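Local coordinates for protein pullulanase (Bacillus acidopullulyticus, PDB 2WAN) that hydrolyses the alpha-1,6-glucosidic linkages of pullulan and, as pullulanases do, of branched starch polysaccharides, at residues P112-A117 with G294-H298; L172-L176 with G203-A207; P394-I399 with R512-P517; T504-G508 with N791-D797; V678-N682 with S717-F721. All coordinates share one frame. Numbering follows the deposited sequence.

Contact 1 (P112-A117 with G294-H298); sequences PSVSNA and GYKAH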
# COMPACT_ATOMS: atom_id res chain seq x y z
N PRO A 112 14.47 30.33 -23.81
CA PRO A 112 14.75 28.98 -24.34
C PRO A 112 15.75 28.23 -23.45
O PRO A 112 16.90 28.66 -23.33
CB PRO A 112 15.36 29.26 -25.72
CG PRO A 112 15.17 30.76 -25.97
CD PRO A 112 15.09 31.39 -24.62
N SER A 113 15.33 27.13 -22.83
CA SER A 113 16.16 26.46 -21.82
C SER A 113 16.10 24.93 -21.78
O SER A 113 15.12 24.32 -22.22
CB SER A 113 15.82 27.01 -20.43
OG SER A 113 14.47 26.76 -20.11
N VAL A 114 17.16 24.32 -21.25
CA VAL A 114 17.09 22.97 -20.70
C VAL A 114 16.34 23.15 -19.37
O VAL A 114 16.83 23.83 -18.47
CB VAL A 114 18.49 22.37 -20.45
CG1 VAL A 114 18.40 21.01 -19.74
CG2 VAL A 114 19.26 22.22 -21.77
N SER A 115 15.13 22.59 -19.26
CA SER A 115 14.28 22.88 -18.09
C SER A 115 14.50 21.91 -16.91
O SER A 115 14.09 22.20 -15.79
CB SER A 115 12.80 22.95 -18.48
OG SER A 115 12.34 21.72 -19.00
N ASN A 116 15.12 20.77 -17.19
CA ASN A 116 15.46 19.76 -16.18
C ASN A 116 16.50 18.80 -16.72
O ASN A 116 16.53 18.53 -17.93
CB ASN A 116 14.23 18.95 -15.73
CG ASN A 116 14.46 18.19 -14.43
OD1 ASN A 116 14.44 18.77 -13.35
ND2 ASN A 116 14.69 16.89 -14.53
N ALA A 117 17.34 18.26 -15.84
CA ALA A 117 18.30 17.23 -16.23
C ALA A 117 18.64 16.28 -15.08
O ALA A 117 18.90 16.73 -13.95
CB ALA A 117 19.59 17.85 -16.79
N GLY A 294 21.67 27.34 -28.25
CA GLY A 294 20.39 28.06 -28.24
C GLY A 294 19.52 27.80 -27.01
O GLY A 294 18.45 28.40 -26.88
N TYR A 295 19.99 26.92 -26.13
CA TYR A 295 19.30 26.57 -24.89
C TYR A 295 20.10 26.97 -23.64
O TYR A 295 21.28 26.63 -23.52
CB TYR A 295 19.04 25.06 -24.82
CG TYR A 295 17.99 24.54 -25.78
CD1 TYR A 295 18.36 23.98 -27.01
CD2 TYR A 295 16.63 24.60 -25.47
CE1 TYR A 295 17.40 23.50 -27.89
CE2 TYR A 295 15.66 24.12 -26.35
CZ TYR A 295 16.06 23.56 -27.56
OH TYR A 295 15.12 23.08 -28.44
N LYS A 296 19.43 27.67 -22.73
CA LYS A 296 19.98 28.02 -21.42
C LYS A 296 20.36 26.73 -20.66
O LYS A 296 19.61 25.75 -20.68
CB LYS A 296 18.96 28.84 -20.63
CG LYS A 296 19.37 29.24 -19.22
CD LYS A 296 18.23 29.98 -18.52
CE LYS A 296 18.72 30.78 -17.30
NZ LYS A 296 18.85 29.95 -16.07
N ALA A 297 21.53 26.75 -20.02
CA ALA A 297 22.05 25.60 -19.28
C ALA A 297 21.23 25.27 -18.03
O ALA A 297 20.51 26.12 -17.50
CB ALA A 297 23.52 25.84 -18.91
N HIS A 298 21.36 24.02 -17.55
CA HIS A 298 20.69 23.58 -16.32
C HIS A 298 21.58 22.62 -15.53
O HIS A 298 22.35 21.86 -16.10
CB HIS A 298 19.36 22.87 -16.65
CG HIS A 298 18.40 22.84 -15.50
ND1 HIS A 298 18.41 21.85 -14.54
CD2 HIS A 298 17.39 23.68 -15.16
CE1 HIS A 298 17.46 22.08 -13.65
NE2 HIS A 298 16.82 23.18 -14.01
O HOH W 1 17.69 26.34 -17.70

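Contact 2 (L172-L176 with G203-A207); sequences LQQAL and GTLPA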
# COMPACT_ATOMS: atom_id res chain seq x y z
N LEU A 172 -1.56 -10.16 -42.14
CA LEU A 172 -0.49 -11.09 -41.80
C LEU A 172 -0.36 -11.29 -40.30
O LEU A 172 0.53 -12.01 -39.84
CB LEU A 172 0.85 -10.60 -42.37
CG LEU A 172 1.23 -9.11 -42.41
CD1 LEU A 172 1.13 -8.42 -41.06
CD2 LEU A 172 2.63 -8.97 -42.97
N GLN A 173 -1.24 -10.64 -39.53
CA GLN A 173 -1.11 -10.61 -38.08
C GLN A 173 -1.41 -11.94 -37.38
O GLN A 173 -0.72 -12.31 -36.43
CB GLN A 173 -1.95 -9.48 -37.48
CG GLN A 173 -1.13 -8.22 -37.21
CD GLN A 173 -1.92 -7.15 -36.50
OE1 GLN A 173 -1.73 -6.90 -35.31
NE2 GLN A 173 -2.83 -6.52 -37.22
N GLN A 174 -2.43 -12.64 -37.86
CA GLN A 174 -2.77 -13.96 -37.34
C GLN A 174 -1.66 -14.96 -37.63
O GLN A 174 -1.26 -15.72 -36.75
CB GLN A 174 -4.10 -14.45 -37.92
CG GLN A 174 -5.30 -13.72 -37.35
CD GLN A 174 -6.62 -14.28 -37.82
OE1 GLN A 174 -7.60 -14.24 -37.08
NE2 GLN A 174 -6.65 -14.80 -39.04
N ALA A 175 -1.16 -14.92 -38.87
CA ALA A 175 -0.03 -15.75 -39.30
C ALA A 175 1.26 -15.48 -38.50
O ALA A 175 2.20 -16.27 -38.55
CB ALA A 175 0.22 -15.56 -40.79
N LEU A 176 1.28 -14.37 -37.76
CA LEU A 176 2.39 -14.05 -36.88
C LEU A 176 2.00 -14.19 -35.41
O LEU A 176 2.68 -13.68 -34.52
CB LEU A 176 2.93 -12.64 -37.17
CG LEU A 176 3.70 -12.50 -38.49
CD1 LEU A 176 4.04 -11.04 -38.79
CD2 LEU A 176 4.97 -13.35 -38.47
N GLY A 203 9.57 -12.61 -38.34
CA GLY A 203 8.64 -13.71 -38.16
C GLY A 203 8.57 -14.52 -39.43
O GLY A 203 8.92 -14.02 -40.50
N THR A 204 8.13 -15.77 -39.32
CA THR A 204 7.99 -16.64 -40.49
C THR A 204 6.56 -16.62 -41.00
O THR A 204 5.61 -16.83 -40.24
CB THR A 204 8.44 -18.09 -40.18
OG1 THR A 204 9.70 -18.05 -39.51
CG2 THR A 204 8.59 -18.89 -41.48
N LEU A 205 6.42 -16.36 -42.29
CA LEU A 205 5.13 -16.27 -42.96
C LEU A 205 4.96 -17.39 -43.98
O LEU A 205 5.88 -17.67 -44.74
CB LEU A 205 5.01 -14.91 -43.66
CG LEU A 205 4.07 -13.80 -43.17
CD1 LEU A 205 3.58 -13.98 -41.74
CD2 LEU A 205 4.71 -12.42 -43.36
N PRO A 206 3.78 -18.04 -43.99
CA PRO A 206 3.48 -18.99 -45.07
C PRO A 206 3.36 -18.29 -46.42
O PRO A 206 3.12 -17.07 -46.47
CB PRO A 206 2.12 -19.58 -44.66
CG PRO A 206 2.02 -19.32 -43.18
CD PRO A 206 2.71 -18.01 -42.98
N ALA A 207 3.53 -19.04 -47.51
CA ALA A 207 3.39 -18.52 -48.86
C ALA A 207 2.07 -17.75 -49.05
O ALA A 207 1.06 -18.10 -48.44
CB ALA A 207 3.48 -19.65 -49.88

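Contact 3 (P394-I399 with R512-P517); sequences PYARAI and RNYNVP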
# COMPACT_ATOMS: atom_id res chain seq x y z
N PRO A 394 16.52 10.28 9.52
CA PRO A 394 15.34 9.46 9.19
C PRO A 394 15.23 8.20 10.06
O PRO A 394 14.13 7.64 10.21
CB PRO A 394 15.58 9.07 7.73
CG PRO A 394 16.36 10.23 7.18
CD PRO A 394 17.33 10.55 8.31
N TYR A 395 16.36 7.77 10.62
CA TYR A 395 16.40 6.60 11.48
C TYR A 395 16.29 6.91 12.98
O TYR A 395 16.42 5.99 13.79
CB TYR A 395 17.68 5.78 11.22
CG TYR A 395 17.62 4.90 9.99
CD1 TYR A 395 17.77 5.46 8.70
CD2 TYR A 395 17.40 3.52 10.09
CE1 TYR A 395 17.72 4.66 7.55
CE2 TYR A 395 17.35 2.70 8.95
CZ TYR A 395 17.52 3.29 7.68
OH TYR A 395 17.43 2.52 6.54
N ALA A 396 16.06 8.17 13.37
CA ALA A 396 15.93 8.53 14.79
C ALA A 396 14.79 7.72 15.43
O ALA A 396 13.74 7.53 14.80
CB ALA A 396 15.63 10.04 14.95
N ARG A 397 15.00 7.32 16.69
CA ARG A 397 14.01 6.55 17.44
C ARG A 397 13.22 7.38 18.44
O ARG A 397 12.26 6.88 19.03
CB ARG A 397 14.67 5.39 18.21
CG ARG A 397 15.64 4.53 17.41
CD ARG A 397 15.09 4.11 16.03
NE ARG A 397 15.86 2.97 15.52
CZ ARG A 397 15.73 2.46 14.29
NH1 ARG A 397 14.88 3.01 13.43
NH2 ARG A 397 16.44 1.40 13.93
N ALA A 398 13.66 8.62 18.67
CA ALA A 398 13.00 9.58 19.56
C ALA A 398 13.38 10.99 19.07
O ALA A 398 14.29 11.14 18.23
CB ALA A 398 13.46 9.36 21.00
N ILE A 399 12.64 11.99 19.54
CA ILE A 399 12.75 13.37 19.04
C ILE A 399 12.57 14.43 20.14
O ILE A 399 12.05 14.14 21.22
CB ILE A 399 11.69 13.66 17.94
CG1 ILE A 399 10.29 13.24 18.42
CG2 ILE A 399 12.08 13.00 16.60
CD1 ILE A 399 9.11 13.72 17.49
N ARG A 512 5.97 11.89 9.20
CA ARG A 512 7.19 12.70 9.21
C ARG A 512 8.38 11.92 9.78
O ARG A 512 9.48 11.98 9.22
CB ARG A 512 6.98 13.98 10.03
CG ARG A 512 8.19 14.97 10.05
CD ARG A 512 7.84 16.21 10.88
NE ARG A 512 7.71 15.84 12.29
CZ ARG A 512 6.90 16.42 13.16
NH1 ARG A 512 6.13 17.44 12.81
NH2 ARG A 512 6.88 15.97 14.41
N ASN A 513 8.17 11.26 10.92
CA ASN A 513 9.26 10.48 11.57
C ASN A 513 8.82 9.02 11.71
O ASN A 513 8.14 8.64 12.67
CB ASN A 513 9.69 11.08 12.92
CG ASN A 513 9.97 12.58 12.83
OD1 ASN A 513 11.08 13.03 12.47
ND2 ASN A 513 8.95 13.36 13.11
N TYR A 514 9.18 8.20 10.73
CA TYR A 514 8.62 6.86 10.61
C TYR A 514 8.91 5.91 11.77
O TYR A 514 8.17 4.95 11.98
CB TYR A 514 9.06 6.20 9.31
CG TYR A 514 8.38 6.75 8.07
CD1 TYR A 514 7.09 6.34 7.71
CD2 TYR A 514 9.04 7.66 7.24
CE1 TYR A 514 6.47 6.83 6.57
CE2 TYR A 514 8.42 8.16 6.10
CZ TYR A 514 7.13 7.74 5.77
OH TYR A 514 6.50 8.21 4.65
N ASN A 515 10.00 6.17 12.51
CA ASN A 515 10.45 5.23 13.54
C ASN A 515 10.25 5.74 14.96
O ASN A 515 10.88 5.25 15.91
CB ASN A 515 11.91 4.87 13.26
CG ASN A 515 12.05 4.26 11.91
OD1 ASN A 515 11.44 3.22 11.64
ND2 ASN A 515 12.79 4.91 11.02
N VAL A 516 9.34 6.70 15.09
CA VAL A 516 9.01 7.36 16.37
C VAL A 516 7.49 7.27 16.60
O VAL A 516 6.73 7.52 15.67
CB VAL A 516 9.41 8.87 16.35
CG1 VAL A 516 9.03 9.58 17.66
CG2 VAL A 516 10.93 9.05 16.03
N PRO A 517 7.05 6.91 17.83
CA PRO A 517 5.62 6.92 18.14
C PRO A 517 5.06 8.34 18.16
O PRO A 517 5.73 9.27 18.62
CB PRO A 517 5.57 6.35 19.57
CG PRO A 517 6.82 5.54 19.69
CD PRO A 517 7.84 6.39 18.97
O HOH W 2 12.09 8.31 12.62
O HOH W 3 11.65 8.85 9.26
O HOH W 4 11.10 4.56 18.38

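Contact 4 (T504-G508 with N791-D797); sequences TYNWG and NSYNAGD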
# COMPACT_ATOMS: atom_id res chain seq x y z
N THR A 504 -5.59 18.63 19.12
CA THR A 504 -6.15 18.80 17.79
C THR A 504 -6.35 17.39 17.21
O THR A 504 -5.74 16.43 17.70
CB THR A 504 -5.31 19.71 16.87
OG1 THR A 504 -3.99 19.20 16.74
CG2 THR A 504 -5.26 21.15 17.42
N TYR A 505 -7.23 17.28 16.23
CA TYR A 505 -7.62 15.97 15.71
C TYR A 505 -7.00 15.68 14.34
O TYR A 505 -7.18 16.45 13.42
CB TYR A 505 -9.15 15.88 15.59
CG TYR A 505 -9.54 14.46 15.26
CD1 TYR A 505 -9.60 14.00 13.93
CD2 TYR A 505 -9.74 13.54 16.29
CE1 TYR A 505 -9.89 12.67 13.64
CE2 TYR A 505 -10.03 12.21 16.01
CZ TYR A 505 -10.10 11.78 14.71
OH TYR A 505 -10.39 10.46 14.45
N ASN A 506 -6.36 14.52 14.17
CA ASN A 506 -6.03 14.06 12.83
C ASN A 506 -5.91 12.54 12.76
O ASN A 506 -5.43 11.90 13.71
CB ASN A 506 -4.73 14.71 12.31
CG ASN A 506 -4.63 14.71 10.78
OD1 ASN A 506 -4.30 13.69 10.15
ND2 ASN A 506 -4.89 15.88 10.19
N TRP A 507 -6.30 11.96 11.63
CA TRP A 507 -6.07 10.52 11.41
C TRP A 507 -4.59 10.13 11.39
O TRP A 507 -4.25 9.02 11.80
CB TRP A 507 -6.68 10.03 10.09
CG TRP A 507 -8.16 9.84 10.09
CD1 TRP A 507 -8.99 9.76 11.18
CD2 TRP A 507 -8.98 9.65 8.94
NE1 TRP A 507 -10.28 9.58 10.76
CE2 TRP A 507 -10.31 9.49 9.39
CE3 TRP A 507 -8.72 9.63 7.55
CZ2 TRP A 507 -11.39 9.32 8.52
CZ3 TRP A 507 -9.80 9.44 6.68
CH2 TRP A 507 -11.12 9.30 7.17
N GLY A 508 -3.74 11.01 10.86
CA GLY A 508 -2.30 10.76 10.83
C GLY A 508 -1.70 10.24 9.54
O GLY A 508 -0.64 9.59 9.57
N ASN A 791 -15.63 11.58 5.21
CA ASN A 791 -14.19 11.76 5.14
C ASN A 791 -13.70 12.56 6.35
O ASN A 791 -13.32 13.74 6.26
CB ASN A 791 -13.79 12.44 3.82
CG ASN A 791 -12.28 12.50 3.61
OD1 ASN A 791 -11.55 11.58 3.99
ND2 ASN A 791 -11.81 13.59 3.00
N SER A 792 -13.71 11.88 7.50
CA SER A 792 -13.65 12.56 8.79
C SER A 792 -12.23 12.79 9.35
O SER A 792 -12.07 12.95 10.56
CB SER A 792 -14.53 11.79 9.81
OG SER A 792 -14.07 10.45 9.96
N TYR A 793 -11.23 12.84 8.45
CA TYR A 793 -9.79 12.87 8.80
C TYR A 793 -9.34 13.94 9.79
O TYR A 793 -8.41 13.72 10.58
CB TYR A 793 -8.93 12.92 7.51
CG TYR A 793 -8.91 14.28 6.84
CD1 TYR A 793 -7.89 15.19 7.12
CD2 TYR A 793 -9.91 14.64 5.93
CE1 TYR A 793 -7.87 16.45 6.52
CE2 TYR A 793 -9.90 15.90 5.32
CZ TYR A 793 -8.88 16.79 5.62
OH TYR A 793 -8.85 18.03 5.03
N ASN A 794 -9.99 15.10 9.75
CA ASN A 794 -9.71 16.17 10.70
C ASN A 794 -10.98 16.71 11.39
O ASN A 794 -11.01 17.84 11.90
CB ASN A 794 -8.91 17.30 10.02
CG ASN A 794 -9.72 18.08 9.00
OD1 ASN A 794 -10.83 17.70 8.63
ND2 ASN A 794 -9.16 19.20 8.52
N ALA A 795 -12.03 15.89 11.42
CA ALA A 795 -13.36 16.37 11.84
C ALA A 795 -13.57 16.51 13.35
O ALA A 795 -14.57 17.08 13.79
CB ALA A 795 -14.46 15.51 11.24
N GLY A 796 -12.64 15.98 14.14
CA GLY A 796 -12.75 16.09 15.59
C GLY A 796 -13.53 15.00 16.29
O GLY A 796 -13.97 14.03 15.68
N ASP A 797 -13.71 15.19 17.60
CA ASP A 797 -14.20 14.15 18.49
C ASP A 797 -15.70 13.94 18.46
O ASP A 797 -16.16 12.81 18.55
CB ASP A 797 -13.78 14.43 19.94
CG ASP A 797 -12.27 14.58 20.09
OD1 ASP A 797 -11.52 13.79 19.47
OD2 ASP A 797 -11.84 15.48 20.84
O HOH W 5 -8.45 19.33 13.30

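Contact 5 (V678-N682 with S717-F721); sequences VFNDN and SIQDF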
# COMPACT_ATOMS: atom_id res chain seq x y z
N VAL A 678 -5.15 -8.23 0.42
CA VAL A 678 -5.65 -6.95 -0.08
C VAL A 678 -7.08 -6.71 0.37
O VAL A 678 -7.87 -7.64 0.41
CB VAL A 678 -5.54 -6.82 -1.63
CG1 VAL A 678 -4.09 -6.82 -2.05
CG2 VAL A 678 -6.32 -7.96 -2.34
N PHE A 679 -7.41 -5.47 0.71
CA PHE A 679 -8.78 -5.11 1.03
C PHE A 679 -9.66 -5.40 -0.17
O PHE A 679 -9.34 -5.03 -1.31
CB PHE A 679 -8.88 -3.63 1.40
CG PHE A 679 -8.47 -3.36 2.81
CD1 PHE A 679 -9.35 -3.67 3.86
CD2 PHE A 679 -7.22 -2.83 3.09
CE1 PHE A 679 -8.98 -3.44 5.21
CE2 PHE A 679 -6.85 -2.59 4.43
CZ PHE A 679 -7.74 -2.88 5.47
N ASN A 680 -10.76 -6.09 0.09
CA ASN A 680 -11.64 -6.58 -0.95
C ASN A 680 -12.79 -5.61 -1.21
O ASN A 680 -13.85 -5.72 -0.63
CB ASN A 680 -12.14 -7.99 -0.58
CG ASN A 680 -12.95 -8.63 -1.69
OD1 ASN A 680 -13.31 -7.98 -2.66
ND2 ASN A 680 -13.26 -9.93 -1.54
N ASP A 681 -12.55 -4.65 -2.09
CA ASP A 681 -13.62 -3.72 -2.43
C ASP A 681 -14.74 -4.37 -3.26
O ASP A 681 -15.84 -3.80 -3.34
CB ASP A 681 -13.09 -2.41 -3.06
CG ASP A 681 -12.23 -2.62 -4.30
OD1 ASP A 681 -11.60 -3.69 -4.47
OD2 ASP A 681 -12.16 -1.67 -5.10
N ASN A 682 -14.48 -5.54 -3.85
CA ASN A 682 -15.56 -6.25 -4.57
C ASN A 682 -16.67 -6.72 -3.62
O ASN A 682 -17.87 -6.48 -3.87
CB ASN A 682 -15.04 -7.44 -5.38
CG ASN A 682 -14.16 -7.02 -6.55
OD1 ASN A 682 -14.10 -5.84 -6.92
ND2 ASN A 682 -13.49 -8.00 -7.16
N SER A 717 -12.67 -15.45 -2.32
CA SER A 717 -12.23 -14.80 -3.56
C SER A 717 -11.32 -15.61 -4.48
O SER A 717 -10.69 -15.05 -5.38
CB SER A 717 -11.60 -13.44 -3.22
OG SER A 717 -12.59 -12.60 -2.65
N ILE A 718 -11.28 -16.92 -4.25
CA ILE A 718 -10.34 -17.83 -4.95
C ILE A 718 -10.65 -18.00 -6.45
O ILE A 718 -9.82 -18.51 -7.20
CB ILE A 718 -10.28 -19.21 -4.27
CG1 ILE A 718 -11.66 -19.88 -4.26
CG2 ILE A 718 -9.67 -19.08 -2.82
CD1 ILE A 718 -11.64 -21.33 -3.69
N GLN A 719 -11.84 -17.55 -6.87
CA GLN A 719 -12.19 -17.54 -8.29
C GLN A 719 -12.29 -16.11 -8.82
O GLN A 719 -12.72 -15.90 -9.95
CB GLN A 719 -13.51 -18.28 -8.54
CG GLN A 719 -13.42 -19.76 -8.25
CD GLN A 719 -14.74 -20.47 -8.50
OE1 GLN A 719 -14.88 -21.64 -8.17
NE2 GLN A 719 -15.70 -19.78 -9.09
N ASP A 720 -11.87 -15.14 -8.01
CA ASP A 720 -12.00 -13.74 -8.37
C ASP A 720 -10.58 -13.16 -8.50
O ASP A 720 -10.15 -12.83 -9.62
CB ASP A 720 -12.88 -13.02 -7.31
CG ASP A 720 -13.11 -11.54 -7.61
OD1 ASP A 720 -12.68 -11.03 -8.67
OD2 ASP A 720 -13.74 -10.87 -6.76
N PHE A 721 -9.82 -13.08 -7.40
CA PHE A 721 -8.48 -12.49 -7.46
C PHE A 721 -7.44 -13.08 -6.49
O PHE A 721 -6.32 -12.59 -6.44
CB PHE A 721 -8.55 -10.96 -7.26
CG PHE A 721 -9.11 -10.55 -5.93
CD1 PHE A 721 -8.27 -10.46 -4.81
CD2 PHE A 721 -10.46 -10.31 -5.77
CE1 PHE A 721 -8.78 -10.10 -3.55
CE2 PHE A 721 -10.98 -9.96 -4.53
CZ PHE A 721 -10.13 -9.87 -3.41
O HOH W 6 -11.13 -8.89 -9.47

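Contact 1 (P112-A117 with G294-H298)
The two segments run side by side as parallel strands, with axes 6.1 Å apart at closest approach and N-to-C directions 27° apart. Their pairing closes a mixed beta barrel, because strands 114-121 and 295-302 stand at the two ends of the strand order. A single parallel bridge joins Ser113 and Lys296, whose CA atoms are 4.1 Å apart. Lys296 supplies both bonds: its N donates to Pro112 O (2.8 Å), and its O accepts from Val114 N (2.9 Å). Just beyond the bridge the direct bonding lapses. Water 1 spans the gap and donates to Val114 O and Ala297 O, 2.8 Å from each; Ala117 pairs again with Leu301.

Val114 points toward the partner strand. Its CG2 lies 4.2 Å from Tyr295 CB and its CG1 3.7 Å from His298 CB. Val114 also meets Val290 and Leu129 of neighbouring strands, consistent with a place in the barrel interior. The Tyr295 hydroxyl hydrogen-bonds Met131 O. His298 has the largest area covered here, and one face of its ring is turned to the backbone of Ser115 and Asn116. Asn116 CA sits over that face as a CH-pi contact, 4.0 Å from the ring centroid and 15° off its normal.

Contact 2 (L172-L176 with G203-A207)
No hydrogen bond crosses between 172-176 and 203-207; the contact is made by apolar side chains. Leu205 does most of the work. Its CA-to-CB bond points sideways, yet the side chain swings across to the other segment. Both of its torsions lie off the usual wells, with chi1 at -109° and chi2 at 17°. In this conformation Leu205 CD1 meets Leu176 CG at 3.6 Å and Ala175 CB at 3.8 Å. Its other methyl, Leu205 CD2, lies 4.0 Å from Leu172 CD2. Leu172 points toward the strand, and its p,p conformation places CD2 for that methyl contact.

Both segments lie in the X25 domain, a beta-sheet module. Residues 203-205 end strand 198-205 of an antiparallel sheet, and 172-176 form a loop with helical backbone angles at 173-175. Leu172 and Leu205 pack together on Phe242 and Leu231 of nearby strands, so the loop covers part of the domain's hydrophobic interior.

The m,t rotamer of Leu176 lays its CD2 on the backbone, 3.7 Å from Gly203 CA and 4.0 Å from Thr204 O. A CB built on Gly203 would fall 2.4 Å from Leu176 CD2, a clash, so the missing side chain permits this approach. Farther along, Ala175 CB touches Pro206 CD at 4.1 Å, at the end of the strand.

Contact 3 (P394-I399 with R512-P517)
This buried contact joins the loop after strand 388-391, in the CBM48 region, to a corner of the catalytic alpha-amylase-type domain. The corner is a type I beta turn from Asn513 to Val516. Asn515 has the most surface covered. Its ND2 donates to Pro394 O (3.1 Å), while its OD1 bonds to Ser606 OG. The amide thus bridges the 394-399 loop and helix 597-614. The guanidinium of Arg397 brings NH1 to 3.4 Å from Asn515 CG and also makes a cation-pi contact with Tyr609.

Val516 packs against the loop backbone. Its CG2 lies 3.4 Å from Ala396 O and 3.7 Å from Arg397 C. Ile399 points toward the corner and sets CG1 3.9 Å from Val516 CG1; both side chains also touch Glu493 and Arg530.

Waters also bridge the two backbones. Water 3 accepts from Tyr514 N (2.9 Å) and donates to Pro394 O (2.9 Å). Water 4 donates to Arg397 O at 2.7 Å and to Asn515 O at 2.6 Å.

Contact 4 (T504-G508 with N791-D797)
A backbone carbon lies directly over an indole: Tyr793 CA sits 3.5 Å from the centroid of the five-membered ring of Trp507, 19° off its normal, in a CH-pi contact. Tyr793 CB also lies over the ring system, 3.3 Å from Trp507 CE3. Trp507 N donates to Tyr793 O (2.9 Å), and Asn506 CA makes a CA-H...O contact with it at 3.3 Å.

Asn506 OD1 accepts from Gly508 N (2.8 Å), forming an Asx turn. Tyr505 sets its CB 3.6 Å from Gly796 CA, Gly796 C lies over its ring face, and its hydroxyl bonds to Asp442. Residues 505-508 begin YNWGYDP, the signature of type I pullulanases. They lie between the strands of a small sheet, 492-494 and 511-513, after the second barrel strand; 791-797 follows the eighth. As in other alpha-amylase-family hydrolases, such loops probably border the active site.

Asp797 forms a salt bridge with Arg441. Between the loops one direct hydrogen bond joins CH-pi and CA-H...O contacts, so the fit rests on shape and backbone groups.

Contact 5 (V678-N682 with S717-F721)
This is a buried contact within the parallel beta/alpha barrel of the catalytic domain. It joins the end of the sixth barrel strand, 677-679, and the start of helix 681-688 to the loop that precedes the seventh strand, 728-730. Side chains make it, since even the nearest CA atoms, those of Asn680 and Ser717, are 8.6 Å apart.

Phe721 is the main apolar piece. Its CE1 meets Val678 CG2 at 3.5 Å. Its CZ lies 3.5 Å from Asn680 CG, which sits at the ring edge. Asn680 is the N-cap of helix 681-688, and its OD1 accepts from Ile683 N. Its ND2 makes a weak bond to Thr728 OG1. Asn680 ND2 is also 3.0 Å from Ser717 OG, but the angle is too poor for a hydrogen bond.

The hydrogen bond across the contact runs from Asn682 ND2 to Asp720 OD2 (2.9 Å). Water 6 donates to Asp720 OD1 (2.8 Å) and accepts weakly from Asn682 ND2 (3.4 Å). The loop is tightly folded: Ser717 O accepts from both Asp720 N (2.9 Å) and Phe721 N (3.0 Å).

Strand 728-730 flanks both segments. Val678 and Asn680 bond through their backbones to Ile729, and Ser717 and Phe721 touch Thr728. Farther out on the loop, Ile718 packs on helix 835-841.

From the first modelled residues, contact 1 closes the first large loop, of 176 residues, and shuts the first modelled beta barrel. Contact 2 is nested inside that loop, in the X25 domain, with about 47 Å between the centres of the two contacts. Contact 3 follows in series and ties the CBM48 region to the catalytic domain. Contact 4 opens at 504-508, before contact 3 closes at 512-517, so the two cross. It closes at 791-797 after 282 residues and joins the region after the second barrel strand to the loop after the eighth. Contact 5 is nested within that span and links successive barrel elements. Apart from sequence adjacency between contacts 3 and 4, none touches another.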